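Local coordinates for hypothetic aldehyde deformylating oxygenase (PDB 5V4T), which binds iron in a ferritin-like helical bundle and probably acts as an oxidoreductase with aldehyde deformylating oxygenase activity, at residues Y49-H60 / I141-F151; T104-L114 / L169-V177. All blocks are in the same frame, centred on the assembly; numbering follows the deposited sequence.

Contact 1 of 2, residues Y49-H60 / I141-F151; sequences YSLQQVIEEIEH and IIEDEARHVSF. With FE (Fe (III) ion), chain C.
Glu57, Glu145 and His148 meet at one iron(III) ion. Glu57 binds it through OE2 alone, whereas Glu145 chelates it with both carboxylate oxygens. His148 ND1 binds at 2.2 Å from the iron. Water 3 and Glu111 of helix 98-128 complete the site. Both glutamate chains bend at chi2, and this turns their carboxylates in to the metal. The second shell holds the His148 ring. His148 NE2 donates in its ring plane to Glu56 OE1 at 2.7 Å, on the anti side of the carboxylate, though tilted out of its plane. Gln53 CG lies over the centre of one His148 ring face, 3.7 Å from the centroid. Farther out, Glu56 OE2 takes Arg147 NH2 at 2.9 Å in a salt bridge. Gln52 NE2 reaches that oxygen from the opposite face of the carboxylate. Arg147 NE also donates to Tyr49 OH at 2.9 Å. Beside the site, His60 NE2 gives an almost straight bond (172°) to the anti lone pair of Asp144 OD2, while Ile141 CG1 covers one face of the His60 ring. Iron at ND1 and Glu56 at NE2 together fix the His148 rotation. The Glu56 bond probably also makes the imidazole a more electron-rich ligand.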
# COMPACT_ATOMS: atom_id res chain seq x y z
N TYR A 49 -11.07 15.39 -5.22
CA TYR A 49 -9.71 14.95 -4.90
C TYR A 49 -9.32 13.66 -5.68
O TYR A 49 -8.12 13.33 -5.74
CB TYR A 49 -9.61 14.64 -3.40
CG TYR A 49 -8.19 14.43 -2.93
CD1 TYR A 49 -7.34 15.52 -2.77
CD2 TYR A 49 -7.64 13.16 -2.74
CE1 TYR A 49 -6.03 15.35 -2.38
CE2 TYR A 49 -6.32 13.01 -2.35
CZ TYR A 49 -5.53 14.10 -2.19
OH TYR A 49 -4.21 13.94 -1.79
N SER A 50 -10.29 12.89 -6.22
CA SER A 50 -9.96 11.64 -6.86
C SER A 50 -8.92 11.79 -7.99
O SER A 50 -8.03 10.96 -8.20
CB SER A 50 -11.23 10.97 -7.44
OG SER A 50 -11.75 11.79 -8.42
N LEU A 51 -8.98 12.91 -8.71
CA LEU A 51 -8.02 13.14 -9.76
C LEU A 51 -6.59 13.42 -9.20
O LEU A 51 -5.64 12.92 -9.77
CB LEU A 51 -8.50 14.39 -10.59
CG LEU A 51 -9.87 14.21 -11.29
CD1 LEU A 51 -10.50 15.56 -11.56
CD2 LEU A 51 -9.72 13.43 -12.53
N GLN A 52 -6.50 14.16 -8.11
CA GLN A 52 -5.24 14.37 -7.41
C GLN A 52 -4.74 13.03 -6.87
O GLN A 52 -3.56 12.73 -6.95
CB GLN A 52 -5.39 15.41 -6.34
CG GLN A 52 -4.07 15.63 -5.64
CD GLN A 52 -3.95 16.95 -4.99
OE1 GLN A 52 -4.64 17.90 -5.31
NE2 GLN A 52 -3.06 17.02 -4.00
N GLN A 53 -5.62 12.23 -6.32
CA GLN A 53 -5.15 10.91 -5.85
C GLN A 53 -4.52 10.04 -6.91
O GLN A 53 -3.48 9.44 -6.76
CB GLN A 53 -6.26 10.14 -5.12
CG GLN A 53 -5.72 8.77 -4.64
CD GLN A 53 -6.72 7.99 -3.81
OE1 GLN A 53 -7.93 8.27 -3.82
NE2 GLN A 53 -6.22 6.91 -3.23
N VAL A 54 -5.17 9.97 -8.08
CA VAL A 54 -4.58 9.17 -9.14
C VAL A 54 -3.23 9.72 -9.58
O VAL A 54 -2.29 8.96 -9.81
CB VAL A 54 -5.56 9.15 -10.36
CG1 VAL A 54 -4.84 8.78 -11.67
CG2 VAL A 54 -6.70 8.22 -10.05
N ILE A 55 -3.12 11.03 -9.70
CA ILE A 55 -1.80 11.64 -10.02
C ILE A 55 -0.76 11.29 -8.95
O ILE A 55 0.36 10.95 -9.28
CB ILE A 55 -1.93 13.14 -10.22
CG1 ILE A 55 -2.63 13.35 -11.59
CG2 ILE A 55 -0.59 13.83 -10.19
CD1 ILE A 55 -3.32 14.66 -11.63
N GLU A 56 -1.17 11.34 -7.67
CA GLU A 56 -0.27 11.02 -6.58
C GLU A 56 0.16 9.58 -6.62
O GLU A 56 1.31 9.27 -6.38
CB GLU A 56 -0.83 11.40 -5.21
CG GLU A 56 -0.84 12.89 -5.01
CD GLU A 56 -1.59 13.39 -3.84
OE1 GLU A 56 -2.49 12.70 -3.31
OE2 GLU A 56 -1.36 14.60 -3.53
N GLU A 57 -0.73 8.67 -6.97
CA GLU A 57 -0.34 7.28 -7.08
C GLU A 57 0.70 7.07 -8.21
O GLU A 57 1.62 6.27 -8.07
CB GLU A 57 -1.52 6.38 -7.32
CG GLU A 57 -2.62 6.41 -6.27
CD GLU A 57 -2.19 5.86 -4.90
OE1 GLU A 57 -1.30 5.02 -4.90
OE2 GLU A 57 -2.83 6.19 -3.89
N ILE A 58 0.54 7.76 -9.33
CA ILE A 58 1.53 7.74 -10.36
C ILE A 58 2.83 8.29 -9.88
O ILE A 58 3.88 7.75 -10.17
CB ILE A 58 1.09 8.52 -11.61
CG1 ILE A 58 -0.11 7.81 -12.14
CG2 ILE A 58 2.19 8.54 -12.61
CD1 ILE A 58 -0.87 8.59 -13.21
N GLU A 59 2.80 9.41 -9.20
CA GLU A 59 4.03 9.91 -8.59
C GLU A 59 4.75 8.94 -7.66
O GLU A 59 6.02 8.85 -7.65
CB GLU A 59 3.70 11.19 -7.82
CG GLU A 59 3.36 12.34 -8.71
CD GLU A 59 3.04 13.57 -7.98
OE1 GLU A 59 2.42 13.55 -6.87
OE2 GLU A 59 3.49 14.63 -8.48
N HIS A 60 3.97 8.18 -6.88
CA HIS A 60 4.57 7.15 -6.01
C HIS A 60 5.26 6.08 -6.83
O HIS A 60 6.45 5.73 -6.60
CB HIS A 60 3.55 6.56 -5.08
CG HIS A 60 2.90 7.55 -4.18
ND1 HIS A 60 1.88 7.19 -3.35
CD2 HIS A 60 3.10 8.87 -4.00
CE1 HIS A 60 1.45 8.26 -2.70
NE2 HIS A 60 2.18 9.28 -3.06
N ILE A 141 5.25 10.07 0.81
CA ILE A 141 4.18 9.13 0.54
C ILE A 141 3.29 8.99 1.76
O ILE A 141 2.08 8.97 1.65
CB ILE A 141 4.74 7.78 0.08
CG1 ILE A 141 5.45 7.94 -1.26
CG2 ILE A 141 3.62 6.75 -0.02
CD1 ILE A 141 6.23 6.68 -1.69
N ILE A 142 3.88 8.92 2.93
CA ILE A 142 3.08 8.84 4.19
C ILE A 142 2.13 10.02 4.26
O ILE A 142 0.93 9.83 4.56
CB ILE A 142 3.97 8.73 5.44
CG1 ILE A 142 4.64 7.38 5.46
CG2 ILE A 142 3.23 8.99 6.71
CD1 ILE A 142 5.78 7.25 6.44
N GLU A 143 2.63 11.23 4.00
CA GLU A 143 1.75 12.39 4.02
C GLU A 143 0.61 12.29 3.04
O GLU A 143 -0.55 12.59 3.39
CB GLU A 143 2.56 13.65 3.81
CG GLU A 143 1.82 14.94 3.98
CD GLU A 143 2.78 16.15 3.85
OE1 GLU A 143 3.84 16.03 3.18
OE2 GLU A 143 2.45 17.19 4.41
N ASP A 144 0.95 11.89 1.81
CA ASP A 144 -0.05 11.72 0.78
C ASP A 144 -1.07 10.69 1.22
O ASP A 144 -2.28 10.89 1.05
CB ASP A 144 0.54 11.25 -0.52
CG ASP A 144 1.32 12.32 -1.29
OD1 ASP A 144 1.41 13.51 -0.88
OD2 ASP A 144 1.93 11.90 -2.32
N GLU A 145 -0.61 9.57 1.78
CA GLU A 145 -1.50 8.47 2.11
C GLU A 145 -2.49 8.82 3.18
O GLU A 145 -3.64 8.31 3.18
CB GLU A 145 -0.73 7.18 2.43
CG GLU A 145 -0.05 6.57 1.21
CD GLU A 145 -0.99 6.37 0.03
OE1 GLU A 145 -2.14 5.93 0.26
OE2 GLU A 145 -0.58 6.66 -1.12
N ALA A 146 -2.11 9.68 4.12
CA ALA A 146 -3.05 10.17 5.10
C ALA A 146 -4.23 10.88 4.47
O ALA A 146 -5.38 10.66 4.86
CB ALA A 146 -2.36 11.07 6.13
N ARG A 147 -3.98 11.65 3.43
CA ARG A 147 -5.08 12.28 2.70
C ARG A 147 -5.84 11.31 1.87
O ARG A 147 -7.08 11.42 1.73
CB ARG A 147 -4.54 13.39 1.83
CG ARG A 147 -4.03 14.64 2.51
CD ARG A 147 -3.80 15.77 1.47
NE ARG A 147 -2.91 15.41 0.35
CZ ARG A 147 -1.57 15.48 0.35
NH1 ARG A 147 -0.90 15.86 1.40
NH2 ARG A 147 -0.90 15.12 -0.72
N HIS A 148 -5.18 10.30 1.34
CA HIS A 148 -5.85 9.24 0.58
C HIS A 148 -6.88 8.52 1.46
O HIS A 148 -8.01 8.28 1.07
CB HIS A 148 -4.91 8.25 -0.05
CG HIS A 148 -4.03 8.86 -1.11
ND1 HIS A 148 -3.14 8.13 -1.87
CD2 HIS A 148 -3.88 10.16 -1.49
CE1 HIS A 148 -2.52 8.94 -2.71
NE2 HIS A 148 -2.94 10.17 -2.50
N VAL A 149 -6.47 8.15 2.64
CA VAL A 149 -7.37 7.48 3.55
C VAL A 149 -8.55 8.33 3.97
O VAL A 149 -9.70 7.85 3.95
CB VAL A 149 -6.55 6.98 4.77
CG1 VAL A 149 -7.51 6.45 5.84
CG2 VAL A 149 -5.60 5.90 4.34
N SER A 150 -8.32 9.61 4.25
CA SER A 150 -9.38 10.59 4.59
C SER A 150 -10.34 10.72 3.45
O SER A 150 -11.57 10.70 3.63
CB SER A 150 -8.82 11.99 4.89
OG SER A 150 -8.04 11.89 6.01
N PHE A 151 -9.79 10.78 2.23
CA PHE A 151 -10.65 10.81 1.06
C PHE A 151 -11.52 9.57 0.95
O PHE A 151 -12.73 9.68 0.69
CB PHE A 151 -9.82 11.00 -0.21
CG PHE A 151 -10.63 10.98 -1.47
CD1 PHE A 151 -11.61 11.92 -1.70
CD2 PHE A 151 -10.34 10.07 -2.43
CE1 PHE A 151 -12.38 11.84 -2.89
CE2 PHE A 151 -11.11 9.97 -3.58
CZ PHE A 151 -12.12 10.86 -3.79
FE FE C . -2.50 6.00 -1.92
O HOH W 1 1.14 15.57 -3.30
O HOH W 2 1.36 4.68 -3.02
O HOH W 3 -1.64 4.14 -2.20
O HOH W 4 3.44 13.10 -4.13

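Contact 2 of 2, residues T104-L114 / L169-V177; sequences TRFHMITEGVL and LFPLAVQIV. With FE (Fe (III) ion), chain C.
Apolar side chains make most of the contact between Ile109, Val113 and Leu114 on helix 98-128 and Leu169, Phe170 and Ala173 on helix 159-179. The two segments run at 38° to each other. Ile109 uses both branches: CG1 lies against Leu169 CB and carries CD1 on to Phe170, while CG2 lies 4.1 Å from Ala173 CB. Ile109 CD1 is 3.8 Å from Phe170 CA and sits at the edge of that ring. Val113 CG1 meets the same ring edge at Phe170 CE1. Leu114 fits round the small Ala173, with its CG 3.8 Å from Ala173 CB. The Leu114 methyls then part: CD1 goes to Ile176 CD1, and CD2 to Val177 CG2.

Arg105 brings the charged group of the contact. Leu169 CD2 sits over a face of the Arg105 guanidinium, 3.6 Å from Arg105 NH2. With CG anti to N (chi1 177°), the Arg105 chain runs out across Leu169, and the bend at chi3 turns the guanidinium face to it. Arg105 NE forms a salt bridge with Asp92.

The metal side is separate. Glu111 OE2 binds iron(III) at 1.9 Å. Ile109 O takes Val113 N in the usual alpha-helical way and also Leu114 N, five residues on, as in a pi-type turn. Helix 98-128 thus carries an iron ligand and a hydrophobic seam that joins helix 159-179 to the ferritin-like bundle.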
# COMPACT_ATOMS: atom_id res chain seq x y z
N THR A 104 -13.34 0.57 0.48
CA THR A 104 -12.97 -0.39 1.53
C THR A 104 -11.76 -1.24 1.20
O THR A 104 -10.87 -1.43 2.07
CB THR A 104 -14.22 -1.25 1.85
OG1 THR A 104 -14.79 -1.77 0.66
CG2 THR A 104 -15.20 -0.42 2.49
N ARG A 105 -11.69 -1.81 0.00
CA ARG A 105 -10.55 -2.65 -0.35
C ARG A 105 -9.28 -1.84 -0.49
O ARG A 105 -8.21 -2.25 0.03
CB ARG A 105 -10.78 -3.45 -1.63
CG ARG A 105 -9.57 -4.27 -2.06
CD ARG A 105 -9.75 -4.98 -3.38
NE ARG A 105 -10.78 -5.99 -3.28
CZ ARG A 105 -10.60 -7.29 -3.01
NH1 ARG A 105 -9.44 -7.79 -2.77
NH2 ARG A 105 -11.70 -8.09 -2.93
N PHE A 106 -9.40 -0.69 -1.15
CA PHE A 106 -8.19 0.10 -1.44
C PHE A 106 -7.96 1.14 -0.36
O PHE A 106 -6.98 1.00 0.44
CB PHE A 106 -8.26 0.78 -2.81
CG PHE A 106 -6.94 1.36 -3.20
CD1 PHE A 106 -5.87 0.54 -3.56
CD2 PHE A 106 -6.74 2.72 -3.18
CE1 PHE A 106 -4.63 1.07 -3.84
CE2 PHE A 106 -5.50 3.26 -3.49
CZ PHE A 106 -4.44 2.43 -3.81
N HIS A 107 -8.83 2.13 -0.19
CA HIS A 107 -8.48 3.16 0.76
C HIS A 107 -8.31 2.63 2.18
O HIS A 107 -7.41 3.04 2.91
CB HIS A 107 -9.43 4.32 0.69
CG HIS A 107 -9.52 4.93 -0.68
ND1 HIS A 107 -10.13 4.32 -1.76
CD2 HIS A 107 -9.01 6.08 -1.16
CE1 HIS A 107 -10.02 5.08 -2.83
NE2 HIS A 107 -9.35 6.17 -2.48
N MET A 108 -9.27 1.85 2.66
CA MET A 108 -9.20 1.40 4.05
C MET A 108 -8.18 0.30 4.26
O MET A 108 -7.34 0.46 5.11
CB MET A 108 -10.58 0.91 4.57
CG MET A 108 -11.66 1.98 4.55
SD MET A 108 -11.37 3.43 5.59
CE MET A 108 -10.89 4.66 4.36
N ILE A 109 -8.27 -0.79 3.53
CA ILE A 109 -7.43 -1.94 3.80
C ILE A 109 -6.02 -1.72 3.20
O ILE A 109 -5.01 -2.02 3.80
CB ILE A 109 -8.09 -3.25 3.31
CG1 ILE A 109 -9.23 -3.69 4.23
CG2 ILE A 109 -7.09 -4.37 3.07
CD1 ILE A 109 -8.79 -4.22 5.59
N THR A 110 -5.97 -1.31 1.96
CA THR A 110 -4.67 -1.26 1.27
C THR A 110 -3.90 -0.06 1.72
O THR A 110 -2.75 -0.20 2.14
CB THR A 110 -4.81 -1.28 -0.26
OG1 THR A 110 -5.58 -2.44 -0.64
CG2 THR A 110 -3.49 -1.33 -0.96
N GLU A 111 -4.49 1.12 1.64
CA GLU A 111 -3.84 2.33 2.10
C GLU A 111 -3.84 2.46 3.61
O GLU A 111 -2.83 2.86 4.18
CB GLU A 111 -4.44 3.57 1.43
CG GLU A 111 -4.38 3.51 -0.10
CD GLU A 111 -4.97 4.75 -0.78
OE1 GLU A 111 -6.12 5.10 -0.48
OE2 GLU A 111 -4.32 5.39 -1.66
N GLY A 112 -4.93 2.15 4.28
CA GLY A 112 -5.08 2.48 5.68
C GLY A 112 -4.63 1.40 6.63
O GLY A 112 -4.54 1.68 7.83
N VAL A 113 -4.34 0.21 6.13
CA VAL A 113 -3.77 -0.85 6.99
C VAL A 113 -2.43 -1.34 6.43
O VAL A 113 -1.38 -1.11 7.07
CB VAL A 113 -4.75 -2.01 7.14
CG1 VAL A 113 -4.07 -3.06 8.01
CG2 VAL A 113 -6.01 -1.53 7.80
N LEU A 114 -2.42 -1.93 5.25
CA LEU A 114 -1.20 -2.52 4.68
C LEU A 114 -0.15 -1.47 4.42
O LEU A 114 0.98 -1.64 4.86
CB LEU A 114 -1.50 -3.27 3.40
CG LEU A 114 -2.21 -4.56 3.67
CD1 LEU A 114 -2.84 -4.97 2.37
CD2 LEU A 114 -1.13 -5.58 4.14
N LEU A 169 -12.09 -8.35 4.53
CA LEU A 169 -10.87 -8.28 3.77
C LEU A 169 -9.62 -8.21 4.65
O LEU A 169 -8.53 -8.55 4.19
CB LEU A 169 -10.90 -7.04 2.90
CG LEU A 169 -11.91 -7.09 1.74
CD1 LEU A 169 -12.17 -5.68 1.27
CD2 LEU A 169 -11.32 -7.93 0.65
N PHE A 170 -9.81 -7.91 5.90
CA PHE A 170 -8.66 -7.82 6.79
C PHE A 170 -7.82 -9.13 6.83
O PHE A 170 -6.61 -9.05 6.85
CB PHE A 170 -9.13 -7.42 8.18
CG PHE A 170 -8.01 -7.26 9.17
CD1 PHE A 170 -7.22 -6.12 9.15
CD2 PHE A 170 -7.78 -8.22 10.15
CE1 PHE A 170 -6.15 -5.99 10.03
CE2 PHE A 170 -6.75 -8.04 11.05
CZ PHE A 170 -5.92 -6.95 10.96
N PRO A 171 -8.43 -10.31 6.84
CA PRO A 171 -7.58 -11.50 6.95
C PRO A 171 -6.64 -11.65 5.77
O PRO A 171 -5.55 -12.15 5.95
CB PRO A 171 -8.60 -12.67 6.97
CG PRO A 171 -9.82 -12.05 7.56
CD PRO A 171 -9.84 -10.62 7.07
N LEU A 172 -7.04 -11.20 4.58
CA LEU A 172 -6.16 -11.25 3.42
C LEU A 172 -4.96 -10.34 3.65
O LEU A 172 -3.81 -10.69 3.35
CB LEU A 172 -6.96 -10.87 2.16
CG LEU A 172 -6.24 -11.01 0.85
CD1 LEU A 172 -5.88 -12.46 0.59
CD2 LEU A 172 -7.07 -10.47 -0.27
N ALA A 173 -5.21 -9.16 4.20
CA ALA A 173 -4.14 -8.26 4.56
C ALA A 173 -3.14 -8.90 5.51
O ALA A 173 -1.92 -8.79 5.31
CB ALA A 173 -4.68 -6.96 5.16
N VAL A 174 -3.66 -9.58 6.54
CA VAL A 174 -2.79 -10.21 7.49
C VAL A 174 -1.92 -11.27 6.78
O VAL A 174 -0.75 -11.38 7.08
CB VAL A 174 -3.58 -10.80 8.69
CG1 VAL A 174 -2.71 -11.75 9.49
CG2 VAL A 174 -4.12 -9.68 9.55
N GLN A 175 -2.50 -12.03 5.88
CA GLN A 175 -1.75 -13.09 5.16
C GLN A 175 -0.65 -12.52 4.33
O GLN A 175 0.42 -13.09 4.24
CB GLN A 175 -2.68 -13.99 4.33
CG GLN A 175 -3.47 -14.96 5.22
CD GLN A 175 -2.62 -15.69 6.32
OE1 GLN A 175 -1.59 -16.35 6.05
NE2 GLN A 175 -3.04 -15.53 7.58
N ILE A 176 -0.88 -11.33 3.73
CA ILE A 176 0.21 -10.69 2.98
C ILE A 176 1.43 -10.43 3.84
O ILE A 176 2.54 -10.66 3.40
CB ILE A 176 -0.29 -9.39 2.33
CG1 ILE A 176 -1.27 -9.69 1.22
CG2 ILE A 176 0.85 -8.57 1.76
CD1 ILE A 176 -2.08 -8.50 0.72
N VAL A 177 1.25 -9.90 5.05
CA VAL A 177 2.37 -9.59 5.93
C VAL A 177 3.00 -10.91 6.41
O VAL A 177 4.22 -11.03 6.39
CB VAL A 177 1.93 -8.73 7.08
CG1 VAL A 177 3.04 -8.56 8.11
CG2 VAL A 177 1.46 -7.37 6.53
FE FE C . -2.50 6.00 -1.92
O HOH W 3 -1.64 4.14 -2.20

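Contacts 1 and 2 meet at the iron. Three protein ligands of the iron come from contact 1 and the fourth from contact 2, and the two share its water ligand. Their centres are about 17 Å apart. Contact 1 is partly buried and joins helices 49-67 and 132-155, whose segments run roughly antiparallel, at 143°. It is rich in charged and polar groups. Contact 2 is buried and joins helices 98-128 and 159-179. It is mostly aliphatic, with no hydrogen bond between its segments. Their segments alternate along the chain. Gln53 ties the two: it probably bonds to His107 through OE1, with a weak bond from NE2 to Glu111.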